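Local coordinates for protein flavin prenyltransferase UbiX (Methanocaldococcus jannaschii, PDB 6M8V) that probably makes the prenylated FMN cofactor of UbiD decarboxylases by joining a dimethylallyl group from dimethylallyl phosphate to reduced FMN, at residues V5-A10 / I14-L19; L31-S36 / K50-L55; M86-A91 / N99-V104. All blocks are in the same frame, centred on the assembly; numbering follows the deposited sequence.

Contact 1 (V5-A10 / I14-L19); sequences VCITGA and IYAKRL. With FMN (flavin mononucleotide), chain B.
I7 lays the end of its side chain on A16, the first of two apolar pairs that join strand 2-7 to helix 13-22. I7 CD1 lies 3.7 Å from A16 CB, and I7 CG1 and CG2 also come near the same methyl. The side chain can do this because CG1 stands anti to the carbonyl carbon (chi1 -42°) and CD1 is extended from it. The small alanine lets the helix backbone come close, with the CA atoms of I7 and A16 6.7 Å apart. This is the tight part, and it is buried. One turn further along the helix the packing is looser: V5 CG2 and L19 CD2 are 4.3 Å apart. No hydrogen bond crosses between the segments. On the outer side of the helix K17 and R18 are partly exposed, and both form salt bridges with E21. Past the strand end the chain turns to the cofactor. G9 N faces O1P and G9 O faces O2' of FMN, both modelled doubtfully short. A10 CB lies 3.5 Å from flavin C4. The first strand, a glycine-containing phosphate-binding loop and the packed helix form the start of the beta-alpha-beta unit of a Rossmann-like flavoprotein fold.

Contact 2 (L31-S36 / K50-L55); sequences LIISNS and KEIKKL. With FMN (flavin mononucleotide), chain B.
L31 and I33 both point from strand 28-33 at I52, which sits on the short, weakly bonded helix at about 50-53. The two strand residues lie on the same face of the sheet, with I32 turned to the other. I52 offers them its CG2 branch. This methyl stands anti to the backbone N, while CG1 leads the rest of the chain away from the strand. I33 meets I52 at about a right angle, end against branch methyl: I33 CD1 lies 4.0 Å from I52 CG2. L31 comes in with its CD2 methyl, placed by a CG anti to the backbone N (chi1 180°). That methyl reaches past I52 CG2 to the helix backbone, 3.6 Å from I52 O and 3.9 Å from K53 CA. L31 therefore packs on main chain as much as on side chain. K53 meets L31 through its CA, and the end of its side chain leads away. On the exposed outer side K54 NZ forms a salt bridge of 2.9 Å with E51 OE1, within segment 50-55. At the other end of the strand S34 OG donates to FMN O1P at 2.7 Å. S34 OG also caps helix 35-45 by accepting from A37 N. A strand followed by a helix-capping serine at the FMN phosphate is in keeping with the Rossmann-like fold of this flavoprotein family.

Contact 3 (M86-A91 / N99-V104); sequences MKTLSA and NLIVRV. With FMN (flavin mononucleotide), chain B; FMN (flavin mononucleotide), chain C; PO4 (phosphate ion), chain D.
A91 and V102 make the closest apolar contact between helices 86-94 and 100-110. Both V102 methyls meet A91: CG2 lies 3.8 Å from A91 CB, and CG1 rests 3.7 Å from A91 O. T88 CG2 touches I101 CG2 and V102 CG2 more loosely. The polar contact runs through one water. It accepts from K87 NZ and N99 ND2 and donates to T88 OG1. K87 and N99 approach from opposite directions, and the water bridges their nitrogens. The amide of N99 has its other end in use, since OD1 accepts the N-cap bond from V102 N at 2.9 Å, nearly straight at 177°. This holds the amide with ND2 turned to the water. Bonds to FMN form a third group. M86 N donates to flavin O2 at 2.7 Å and K87 NZ to O3P at 3.2 Å. T88 OG1 faces O2P, doubtfully close as modelled. The K87 chain bends at chi2 (-115°) and runs along the phosphate ester, with CD 3.3 Å from O5'. A methionine at K87 would probably leave the phosphate without this positive charge and the water without one of its donors. On the far side R103 lays a guanidinium face over N1 of a second FMN, while its NH2 makes a weak bond to a phosphate ion. R103 also forms a salt bridge with E121 of the fourth subunit. The short segments cross at -41°. I101 packs on I32 of strand 28-33, L89 on I117 of strand 114-119 and on helix 126-137, and A91 on Y96 of the third subunit.

From the N terminus the three contacts follow in series, and none nests in or crosses another. Contact 1 closes the short turn between strand 2-7 and helix 13-22. The chain then enters strand 28-33, which pairs with strand 2-7, probably by hydrogen bonds from I7 N to I32 O and I32 N to V5 O. Contact 2 closes the longer loop that holds helix 35-45. After strands 58-61 and 78-84, contact 3 closes the short connection between two helices. I101 there packs on C6 of contact 1 and I32 of contact 2, so helix 100-110 covers both strands. All three contacts touch the same FMN, with contacts 1 and 2 sharing its phosphate oxygen O1P.

Contact 1 (V5-A10 / I14-L19)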
loop_
_atom_site.group_PDB
_atom_site.type_symbol
_atom_site.label_atom_id
_atom_site.label_comp_id
_atom_site.label_asym_id
_atom_site.label_seq_id
_atom_site.Cartn_x
_atom_site.Cartn_y
_atom_site.Cartn_z
ATOM N N VAL A 5 11.115 17.213 -28.993
ATOM C CA VAL A 5 9.701 17.055 -29.311
ATOM C C VAL A 5 9.499 15.649 -29.855
ATOM O O VAL A 5 10.135 15.259 -30.841
ATOM C CB VAL A 5 9.222 18.118 -30.313
ATOM C CG1 VAL A 5 7.802 17.814 -30.760
ATOM C CG2 VAL A 5 9.303 19.503 -29.693
ATOM N N CYS A 6 8.621 14.882 -29.207
ATOM C CA CYS A 6 8.358 13.494 -29.566
ATOM C C CYS A 6 6.893 13.358 -29.951
ATOM O O CYS A 6 6.009 13.621 -29.129
ATOM C CB CYS A 6 8.694 12.550 -28.406
ATOM S SG CYS A 6 10.343 12.767 -27.662
ATOM N N ILE A 7 6.639 12.931 -31.185
ATOM C CA ILE A 7 5.287 12.740 -31.701
ATOM C C ILE A 7 5.000 11.247 -31.737
ATOM O O ILE A 7 5.701 10.491 -32.418
ATOM C CB ILE A 7 5.115 13.355 -33.100
ATOM C CG1 ILE A 7 5.790 14.728 -33.176
ATOM C CG2 ILE A 7 3.635 13.445 -33.458
ATOM C CD1 ILE A 7 5.606 15.438 -34.519
ATOM N N THR A 8 3.961 10.819 -31.029
ATOM C CA THR A 8 3.560 9.419 -31.027
ATOM C C THR A 8 2.185 9.270 -31.665
ATOM O O THR A 8 1.469 10.247 -31.901
ATOM C CB THR A 8 3.564 8.832 -29.606
ATOM O OG1 THR A 8 2.601 9.510 -28.790
ATOM C CG2 THR A 8 4.940 8.964 -28.982
ATOM N N GLY A 9 1.828 8.021 -31.946
ATOM C CA GLY A 9 0.628 7.727 -32.704
ATOM C C GLY A 9 -0.674 7.896 -31.950
ATOM O O GLY A 9 -1.321 6.915 -31.587
ATOM N N ALA A 10 -1.080 9.135 -31.712
ATOM C CA ALA A 10 -2.391 9.404 -31.150
ATOM C C ALA A 10 -2.983 10.590 -31.889
ATOM O O ALA A 10 -2.266 11.377 -32.511
ATOM C CB ALA A 10 -2.327 9.670 -29.639
ATOM N N ILE A 14 -1.830 17.795 -34.778
ATOM C CA ILE A 14 -1.830 19.224 -35.085
ATOM C C ILE A 14 -1.216 20.023 -33.944
ATOM O O ILE A 14 -0.588 21.064 -34.173
ATOM C CB ILE A 14 -3.259 19.706 -35.405
ATOM C CG1 ILE A 14 -3.246 21.171 -35.841
ATOM C CG2 ILE A 14 -4.183 19.500 -34.210
ATOM C CD1 ILE A 14 -4.585 21.664 -36.328
ATOM N N TYR A 15 -1.375 19.555 -32.701
ATOM C CA TYR A 15 -0.720 20.217 -31.580
ATOM C C TYR A 15 0.792 20.197 -31.745
ATOM O O TYR A 15 1.465 21.199 -31.482
ATOM C CB TYR A 15 -1.106 19.550 -30.260
ATOM C CG TYR A 15 -2.551 19.690 -29.844
ATOM C CD1 TYR A 15 -3.103 20.934 -29.575
ATOM C CD2 TYR A 15 -3.351 18.566 -29.671
ATOM C CE1 TYR A 15 -4.425 21.054 -29.178
ATOM C CE2 TYR A 15 -4.668 18.681 -29.270
ATOM C CZ TYR A 15 -5.198 19.927 -29.026
ATOM O OH TYR A 15 -6.506 20.038 -28.623
ATOM N N ALA A 16 1.345 19.061 -32.173
ATOM C CA ALA A 16 2.791 18.969 -32.355
ATOM C C ALA A 16 3.262 19.866 -33.494
ATOM O O ALA A 16 4.326 20.491 -33.400
ATOM C CB ALA A 16 3.197 17.518 -32.610
ATOM N N LYS A 17 2.486 19.938 -34.576
ATOM C CA LYS A 17 2.854 20.798 -35.695
ATOM C C LYS A 17 2.899 22.259 -35.261
ATOM O O LYS A 17 3.877 22.967 -35.527
ATOM C CB LYS A 17 1.874 20.601 -36.854
ATOM C CG LYS A 17 2.153 21.475 -38.087
ATOM C CD LYS A 17 1.070 21.292 -39.148
ATOM C CE LYS A 17 1.295 22.185 -40.370
ATOM N NZ LYS A 17 1.303 23.640 -40.033
ATOM N N ARG A 18 1.855 22.719 -34.566
ATOM C CA ARG A 18 1.815 24.106 -34.114
ATOM C C ARG A 18 2.928 24.405 -33.114
ATOM O O ARG A 18 3.548 25.473 -33.171
ATOM C CB ARG A 18 0.450 24.422 -33.507
ATOM C CG ARG A 18 0.292 25.861 -33.026
ATOM C CD ARG A 18 0.442 26.873 -34.170
ATOM N NE ARG A 18 -0.199 26.421 -35.404
ATOM C CZ ARG A 18 -1.511 26.446 -35.621
ATOM N NH1 ARG A 18 -2.338 26.902 -34.686
ATOM N NH2 ARG A 18 -2.001 26.010 -36.775
ATOM N N LEU A 19 3.187 23.482 -32.182
ATOM C CA LEU A 19 4.272 23.695 -31.226
ATOM C C LEU A 19 5.617 23.823 -31.935
ATOM O O LEU A 19 6.450 24.656 -31.556
ATOM C CB LEU A 19 4.315 22.554 -30.205
ATOM C CG LEU A 19 5.515 22.547 -29.249
ATOM C CD1 LEU A 19 5.486 23.756 -28.319
ATOM C CD2 LEU A 19 5.584 21.246 -28.437
HETATM N N1 FMN B . -3.959 5.585 -29.228
HETATM C C2 FMN B . -4.201 6.412 -28.151
HETATM O O2 FMN B . -3.783 6.055 -27.062
HETATM N N3 FMN B . -4.897 7.608 -28.284
HETATM C C4 FMN B . -5.346 7.977 -29.546
HETATM O O4 FMN B . -5.962 9.028 -29.744
HETATM C C4A FMN B . -5.101 7.146 -30.629
HETATM N N5 FMN B . -5.562 7.533 -31.861
HETATM C C5A FMN B . -5.330 6.729 -32.948
HETATM C C6 FMN B . -5.802 7.144 -34.179
HETATM C C7 FMN B . -5.585 6.353 -35.289
HETATM C C7M FMN B . -6.095 6.814 -36.614
HETATM C C8 FMN B . -4.898 5.152 -35.173
HETATM C C8M FMN B . -4.673 4.317 -36.395
HETATM C C9 FMN B . -4.422 4.733 -33.935
HETATM C C9A FMN B . -4.639 5.527 -32.814
HETATM N N10 FMN B . -4.170 5.133 -31.574
HETATM C C10 FMN B . -4.409 5.947 -30.479
HETATM C "C1'" FMN B . -3.432 3.827 -31.413
HETATM C "C2'" FMN B . -1.927 4.017 -31.268
HETATM O "O2'" FMN B . -1.406 4.610 -32.437
HETATM C "C3'" FMN B . -1.213 2.695 -31.036
HETATM O "O3'" FMN B . -1.393 2.278 -29.698
HETATM C "C4'" FMN B . 0.271 2.799 -31.388
HETATM O "O4'" FMN B . 0.900 1.567 -31.122
HETATM C "C5'" FMN B . 1.004 3.911 -30.644
HETATM O "O5'" FMN B . 2.394 3.765 -30.868
HETATM P P FMN B . 3.428 4.989 -30.664
HETATM O O1P FMN B . 3.119 6.061 -31.669
HETATM O O2P FMN B . 3.233 5.553 -29.277
HETATM O O3P FMN B . 4.843 4.494 -30.828
#

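Contact 2 (L31-S36 / K50-L55)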
loop_
_atom_site.group_PDB
_atom_site.type_symbol
_atom_site.label_atom_id
_atom_site.label_comp_id
_atom_site.label_asym_id
_atom_site.label_seq_id
_atom_site.Cartn_x
_atom_site.Cartn_y
_atom_site.Cartn_z
ATOM N N LEU A 31 13.651 16.536 -32.962
ATOM C CA LEU A 31 12.361 15.943 -33.277
ATOM C C LEU A 31 12.502 14.445 -33.483
ATOM O O LEU A 31 13.434 13.984 -34.151
ATOM C CB LEU A 31 11.762 16.585 -34.530
ATOM C CG LEU A 31 10.406 16.106 -35.054
ATOM C CD1 LEU A 31 9.292 16.364 -34.048
ATOM C CD2 LEU A 31 10.105 16.801 -36.369
ATOM N N ILE A 32 11.578 13.690 -32.894
ATOM C CA ILE A 32 11.438 12.260 -33.138
ATOM C C ILE A 32 9.970 11.985 -33.434
ATOM O O ILE A 32 9.088 12.486 -32.730
ATOM C CB ILE A 32 11.910 11.414 -31.938
ATOM C CG1 ILE A 32 13.229 11.948 -31.375
ATOM C CG2 ILE A 32 12.043 9.950 -32.342
ATOM C CD1 ILE A 32 13.557 11.428 -29.983
ATOM N N ILE A 33 9.711 11.194 -34.473
ATOM C CA ILE A 33 8.355 10.852 -34.894
ATOM C C ILE A 33 8.268 9.336 -34.994
ATOM O O ILE A 33 9.033 8.716 -35.744
ATOM C CB ILE A 33 7.980 11.514 -36.234
ATOM C CG1 ILE A 33 8.207 13.027 -36.170
ATOM C CG2 ILE A 33 6.533 11.216 -36.595
ATOM C CD1 ILE A 33 8.017 13.743 -37.503
ATOM N N SER A 34 7.352 8.737 -34.236
ATOM C CA SER A 34 7.189 7.293 -34.294
ATOM C C SER A 34 6.521 6.886 -35.605
ATOM O O SER A 34 5.859 7.688 -36.272
ATOM C CB SER A 34 6.357 6.785 -33.116
ATOM O OG SER A 34 5.001 7.172 -33.253
ATOM N N ASN A 35 6.692 5.610 -35.963
ATOM C CA ASN A 35 6.108 5.104 -37.203
ATOM C C ASN A 35 4.596 5.285 -37.217
ATOM O O ASN A 35 4.022 5.661 -38.244
ATOM C CB ASN A 35 6.472 3.632 -37.396
ATOM C CG ASN A 35 7.870 3.446 -37.944
ATOM O OD1 ASN A 35 8.415 4.332 -38.605
ATOM N ND2 ASN A 35 8.463 2.289 -37.670
ATOM N N SER A 36 3.934 5.025 -36.087
ATOM C CA SER A 36 2.489 5.221 -36.010
ATOM C C SER A 36 2.118 6.683 -36.223
ATOM O O SER A 36 1.133 6.987 -36.907
ATOM C CB SER A 36 1.962 4.732 -34.661
ATOM O OG SER A 36 2.194 3.347 -34.493
ATOM N N LYS A 50 7.382 13.903 -43.718
ATOM C CA LYS A 50 8.632 14.623 -43.932
ATOM C C LYS A 50 8.430 16.134 -43.947
ATOM O O LYS A 50 9.396 16.878 -43.749
ATOM C CB LYS A 50 9.290 14.159 -45.234
ATOM C CG LYS A 50 9.594 12.664 -45.275
ATOM C CD LYS A 50 9.725 12.148 -46.708
ATOM C CE LYS A 50 9.086 10.769 -46.864
ATOM N NZ LYS A 50 10.042 9.650 -46.614
ATOM N N GLU A 51 7.196 16.602 -44.168
ATOM C CA GLU A 51 6.900 18.027 -44.052
ATOM C C GLU A 51 7.043 18.515 -42.617
ATOM O O GLU A 51 7.380 19.680 -42.389
ATOM C CB GLU A 51 5.486 18.314 -44.556
ATOM C CG GLU A 51 5.338 18.377 -46.071
ATOM C CD GLU A 51 5.846 19.679 -46.656
ATOM O OE1 GLU A 51 7.036 19.741 -47.038
ATOM O OE2 GLU A 51 5.053 20.642 -46.732
ATOM N N ILE A 52 6.765 17.649 -41.640
ATOM C CA ILE A 52 6.957 18.007 -40.240
ATOM C C ILE A 52 8.436 17.965 -39.887
ATOM O O ILE A 52 8.916 18.767 -39.076
ATOM C CB ILE A 52 6.127 17.064 -39.347
ATOM C CG1 ILE A 52 4.648 17.132 -39.735
ATOM C CG2 ILE A 52 6.309 17.396 -37.872
ATOM C CD1 ILE A 52 3.982 18.438 -39.378
ATOM N N LYS A 53 9.179 17.047 -40.508
ATOM C CA LYS A 53 10.595 16.860 -40.210
ATOM C C LYS A 53 11.401 18.137 -40.394
ATOM O O LYS A 53 12.377 18.362 -39.667
ATOM C CB LYS A 53 11.148 15.746 -41.098
ATOM C CG LYS A 53 12.632 15.463 -40.971
ATOM C CD LYS A 53 12.989 14.305 -41.890
ATOM C CE LYS A 53 14.463 13.953 -41.850
ATOM N NZ LYS A 53 14.790 12.962 -42.918
ATOM N N LYS A 54 11.010 18.990 -41.342
ATOM C CA LYS A 54 11.828 20.153 -41.657
ATOM C C LYS A 54 11.671 21.293 -40.658
ATOM O O LYS A 54 12.436 22.257 -40.737
ATOM C CB LYS A 54 11.519 20.682 -43.064
ATOM C CG LYS A 54 10.064 20.595 -43.478
ATOM C CD LYS A 54 9.786 21.392 -44.749
ATOM C CE LYS A 54 10.559 20.854 -45.942
ATOM N NZ LYS A 54 9.861 19.706 -46.586
ATOM N N LEU A 55 10.718 21.223 -39.728
ATOM C CA LEU A 55 10.542 22.315 -38.774
ATOM C C LEU A 55 11.461 22.217 -37.566
ATOM O O LEU A 55 11.369 23.066 -36.673
ATOM C CB LEU A 55 9.094 22.385 -38.295
ATOM C CG LEU A 55 8.021 22.156 -39.361
ATOM C CD1 LEU A 55 6.641 22.123 -38.721
ATOM C CD2 LEU A 55 8.112 23.238 -40.429
HETATM N N1 FMN B . -3.959 5.585 -29.228
HETATM C C2 FMN B . -4.201 6.412 -28.151
HETATM O O2 FMN B . -3.783 6.055 -27.062
HETATM N N3 FMN B . -4.897 7.608 -28.284
HETATM C C4 FMN B . -5.346 7.977 -29.546
HETATM O O4 FMN B . -5.962 9.028 -29.744
HETATM C C4A FMN B . -5.101 7.146 -30.629
HETATM N N5 FMN B . -5.562 7.533 -31.861
HETATM C C5A FMN B . -5.330 6.729 -32.948
HETATM C C6 FMN B . -5.802 7.144 -34.179
HETATM C C7 FMN B . -5.585 6.353 -35.289
HETATM C C7M FMN B . -6.095 6.814 -36.614
HETATM C C8 FMN B . -4.898 5.152 -35.173
HETATM C C8M FMN B . -4.673 4.317 -36.395
HETATM C C9 FMN B . -4.422 4.733 -33.935
HETATM C C9A FMN B . -4.639 5.527 -32.814
HETATM N N10 FMN B . -4.170 5.133 -31.574
HETATM C C10 FMN B . -4.409 5.947 -30.479
HETATM C "C1'" FMN B . -3.432 3.827 -31.413
HETATM C "C2'" FMN B . -1.927 4.017 -31.268
HETATM O "O2'" FMN B . -1.406 4.610 -32.437
HETATM C "C3'" FMN B . -1.213 2.695 -31.036
HETATM O "O3'" FMN B . -1.393 2.278 -29.698
HETATM C "C4'" FMN B . 0.271 2.799 -31.388
HETATM O "O4'" FMN B . 0.900 1.567 -31.122
HETATM C "C5'" FMN B . 1.004 3.911 -30.644
HETATM O "O5'" FMN B . 2.394 3.765 -30.868
HETATM P P FMN B . 3.428 4.989 -30.664
HETATM O O1P FMN B . 3.119 6.061 -31.669
HETATM O O2P FMN B . 3.233 5.553 -29.277
HETATM O O3P FMN B . 4.843 4.494 -30.828
#

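Contact 3 (M86-A91 / N99-V104)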
loop_
_atom_site.group_PDB
_atom_site.type_symbol
_atom_site.label_atom_id
_atom_site.label_comp_id
_atom_site.label_asym_id
_atom_site.label_seq_id
_atom_site.Cartn_x
_atom_site.Cartn_y
_atom_site.Cartn_z
ATOM N N MET A 86 -1.463 6.062 -25.596
ATOM C CA MET A 86 -1.571 5.286 -24.362
ATOM C C MET A 86 -0.461 4.250 -24.284
ATOM O O MET A 86 0.059 3.967 -23.197
ATOM C CB MET A 86 -2.945 4.620 -24.260
ATOM C CG MET A 86 -4.130 5.584 -24.136
ATOM S SD MET A 86 -3.986 6.848 -22.861
ATOM C CE MET A 86 -3.242 8.223 -23.743
ATOM N N LYS A 87 -0.067 3.714 -25.436
ATOM C CA LYS A 87 1.063 2.798 -25.510
ATOM C C LYS A 87 2.343 3.451 -25.002
ATOM O O LYS A 87 3.092 2.858 -24.219
ATOM C CB LYS A 87 1.221 2.326 -26.959
ATOM C CG LYS A 87 2.418 1.449 -27.222
ATOM C CD LYS A 87 3.395 2.126 -28.145
ATOM C CE LYS A 87 4.401 1.124 -28.683
ATOM N NZ LYS A 87 5.545 1.815 -29.325
ATOM N N THR A 88 2.622 4.674 -25.452
ATOM C CA THR A 88 3.850 5.336 -25.029
ATOM C C THR A 88 3.752 5.821 -23.584
ATOM O O THR A 88 4.752 5.796 -22.856
ATOM C CB THR A 88 4.170 6.486 -25.988
ATOM O OG1 THR A 88 4.500 5.943 -27.274
ATOM C CG2 THR A 88 5.348 7.300 -25.488
ATOM N N LEU A 89 2.561 6.247 -23.154
ATOM C CA LEU A 89 2.351 6.561 -21.744
ATOM C C LEU A 89 2.682 5.358 -20.870
ATOM O O LEU A 89 3.353 5.492 -19.840
ATOM C CB LEU A 89 0.900 7.009 -21.514
ATOM C CG LEU A 89 0.433 7.070 -20.050
ATOM C CD1 LEU A 89 1.166 8.169 -19.289
ATOM C CD2 LEU A 89 -1.078 7.236 -19.921
ATOM N N SER A 90 2.224 4.172 -21.275
ATOM C CA SER A 90 2.540 2.951 -20.543
ATOM C C SER A 90 4.042 2.698 -20.514
ATOM O O SER A 90 4.616 2.418 -19.455
ATOM C CB SER A 90 1.805 1.770 -21.174
ATOM O OG SER A 90 2.370 0.537 -20.765
ATOM N N ALA A 91 4.697 2.799 -21.677
ATOM C CA ALA A 91 6.127 2.515 -21.766
ATOM C C ALA A 91 6.946 3.463 -20.902
ATOM O O ALA A 91 7.883 3.035 -20.219
ATOM C CB ALA A 91 6.595 2.593 -23.221
ATOM N N ASN A 99 12.318 2.211 -27.740
ATOM C CA ASN A 99 12.575 3.106 -28.860
ATOM C C ASN A 99 13.253 4.357 -28.322
ATOM O O ASN A 99 13.463 4.500 -27.112
ATOM C CB ASN A 99 11.285 3.443 -29.623
ATOM C CG ASN A 99 10.212 4.047 -28.734
ATOM O OD1 ASN A 99 10.485 4.916 -27.907
ATOM N ND2 ASN A 99 8.978 3.591 -28.909
ATOM N N LEU A 100 13.586 5.282 -29.228
ATOM C CA LEU A 100 14.337 6.463 -28.815
ATOM C C LEU A 100 13.480 7.419 -27.992
ATOM O O LEU A 100 13.988 8.066 -27.070
ATOM C CB LEU A 100 14.916 7.181 -30.037
ATOM C CG LEU A 100 15.849 8.370 -29.750
ATOM C CD1 LEU A 100 17.094 7.910 -29.015
ATOM C CD2 LEU A 100 16.235 9.137 -31.022
ATOM N N ILE A 101 12.183 7.511 -28.298
ATOM C CA ILE A 101 11.307 8.420 -27.563
ATOM C C ILE A 101 11.279 8.059 -26.078
ATOM O O ILE A 101 11.545 8.900 -25.213
ATOM C CB ILE A 101 9.896 8.415 -28.179
ATOM C CG1 ILE A 101 9.905 9.196 -29.502
ATOM C CG2 ILE A 101 8.884 9.010 -27.200
ATOM C CD1 ILE A 101 8.570 9.198 -30.232
ATOM N N VAL A 102 10.958 6.803 -25.763
ATOM C CA VAL A 102 10.885 6.389 -24.365
ATOM C C VAL A 102 12.262 6.451 -23.716
ATOM O O VAL A 102 12.384 6.767 -22.526
ATOM C CB VAL A 102 10.259 4.982 -24.264
ATOM C CG1 VAL A 102 10.047 4.571 -22.795
ATOM C CG2 VAL A 102 8.956 4.943 -25.018
ATOM N N ARG A 103 13.320 6.177 -24.480
ATOM C CA ARG A 103 14.663 6.248 -23.917
ATOM C C ARG A 103 15.001 7.669 -23.472
ATOM O O ARG A 103 15.567 7.861 -22.387
ATOM C CB ARG A 103 15.685 5.722 -24.930
ATOM C CG ARG A 103 17.148 5.952 -24.549
ATOM C CD ARG A 103 17.553 5.237 -23.248
ATOM N NE ARG A 103 18.983 5.406 -22.986
ATOM C CZ ARG A 103 19.599 5.063 -21.855
ATOM N NH1 ARG A 103 18.916 4.521 -20.859
ATOM N NH2 ARG A 103 20.907 5.262 -21.720
ATOM N N VAL A 104 14.643 8.685 -24.273
ATOM C CA VAL A 104 14.956 10.054 -23.858
ATOM C C VAL A 104 14.033 10.517 -22.734
ATOM O O VAL A 104 14.416 11.372 -21.927
ATOM C CB VAL A 104 14.933 11.041 -25.047
ATOM C CG1 VAL A 104 15.909 10.603 -26.144
ATOM C CG2 VAL A 104 13.534 11.225 -25.600
HETATM N N1 FMN B . -3.959 5.585 -29.228
HETATM C C2 FMN B . -4.201 6.412 -28.151
HETATM O O2 FMN B . -3.783 6.055 -27.062
HETATM N N3 FMN B . -4.897 7.608 -28.284
HETATM C C4 FMN B . -5.346 7.977 -29.546
HETATM O O4 FMN B . -5.962 9.028 -29.744
HETATM C C4A FMN B . -5.101 7.146 -30.629
HETATM N N5 FMN B . -5.562 7.533 -31.861
HETATM C C5A FMN B . -5.330 6.729 -32.948
HETATM C C6 FMN B . -5.802 7.144 -34.179
HETATM C C7 FMN B . -5.585 6.353 -35.289
HETATM C C7M FMN B . -6.095 6.814 -36.614
HETATM C C8 FMN B . -4.898 5.152 -35.173
HETATM C C8M FMN B . -4.673 4.317 -36.395
HETATM C C9 FMN B . -4.422 4.733 -33.935
HETATM C C9A FMN B . -4.639 5.527 -32.814
HETATM N N10 FMN B . -4.170 5.133 -31.574
HETATM C C10 FMN B . -4.409 5.947 -30.479
HETATM C "C1'" FMN B . -3.432 3.827 -31.413
HETATM C "C2'" FMN B . -1.927 4.017 -31.268
HETATM O "O2'" FMN B . -1.406 4.610 -32.437
HETATM C "C3'" FMN B . -1.213 2.695 -31.036
HETATM O "O3'" FMN B . -1.393 2.278 -29.698
HETATM C "C4'" FMN B . 0.271 2.799 -31.388
HETATM O "O4'" FMN B . 0.900 1.567 -31.122
HETATM C "C5'" FMN B . 1.004 3.911 -30.644
HETATM O "O5'" FMN B . 2.394 3.765 -30.868
HETATM P P FMN B . 3.428 4.989 -30.664
HETATM O O1P FMN B . 3.119 6.061 -31.669
HETATM O O2P FMN B . 3.233 5.553 -29.277
HETATM O O3P FMN B . 4.843 4.494 -30.828
HETATM N N1 FMN C . 20.274 1.451 -22.091
HETATM C C2 FMN C . 20.480 1.255 -20.742
HETATM O O2 FMN C . 19.501 1.032 -20.049
HETATM N N3 FMN C . 21.749 1.310 -20.176
HETATM C C4 FMN C . 22.835 1.557 -21.007
HETATM O O4 FMN C . 23.992 1.611 -20.580
HETATM C C4A FMN C . 22.627 1.753 -22.365
HETATM N N5 FMN C . 23.716 2.003 -23.159
HETATM C C5A FMN C . 23.537 2.198 -24.505
HETATM C C6 FMN C . 24.651 2.443 -25.283
HETATM C C7 FMN C . 24.498 2.646 -26.640
HETATM C C7M FMN C . 25.711 2.906 -27.472
HETATM C C8 FMN C . 23.238 2.602 -27.220
HETATM C C8M FMN C . 23.102 2.820 -28.695
HETATM C C9 FMN C . 22.114 2.354 -26.438
HETATM C C9A FMN C . 22.264 2.150 -25.071
HETATM N N10 FMN C . 21.162 1.897 -24.274
HETATM C C10 FMN C . 21.348 1.704 -22.915
HETATM C "C1'" FMN C . 19.778 1.856 -24.872
HETATM C "C2'" FMN C . 19.250 0.436 -25.036
HETATM O "O2'" FMN C . 20.075 -0.279 -25.929
HETATM C "C3'" FMN C . 17.827 0.422 -25.573
HETATM O "O3'" FMN C . 16.920 0.750 -24.540
HETATM C "C4'" FMN C . 17.486 -0.929 -26.201
HETATM O "O4'" FMN C . 16.151 -0.910 -26.649
HETATM C "C5'" FMN C . 17.687 -2.114 -25.260
HETATM O "O5'" FMN C . 17.128 -3.267 -25.860
HETATM P P FMN C . 17.559 -4.759 -25.416
HETATM O O1P FMN C . 19.006 -4.970 -25.758
HETATM O O2P FMN C . 17.392 -4.880 -23.920
HETATM O O3P FMN C . 16.690 -5.772 -26.118
HETATM P P PO4 D . 24.181 6.688 -20.221
HETATM O O1 PO4 D . 24.287 6.608 -21.727
HETATM O O2 PO4 D . 25.529 7.012 -19.615
HETATM O O3 PO4 D . 23.201 7.772 -19.835
HETATM O O4 PO4 D . 23.702 5.351 -19.702
HETATM O O HOH W 1 6.325 3.562 -27.192
#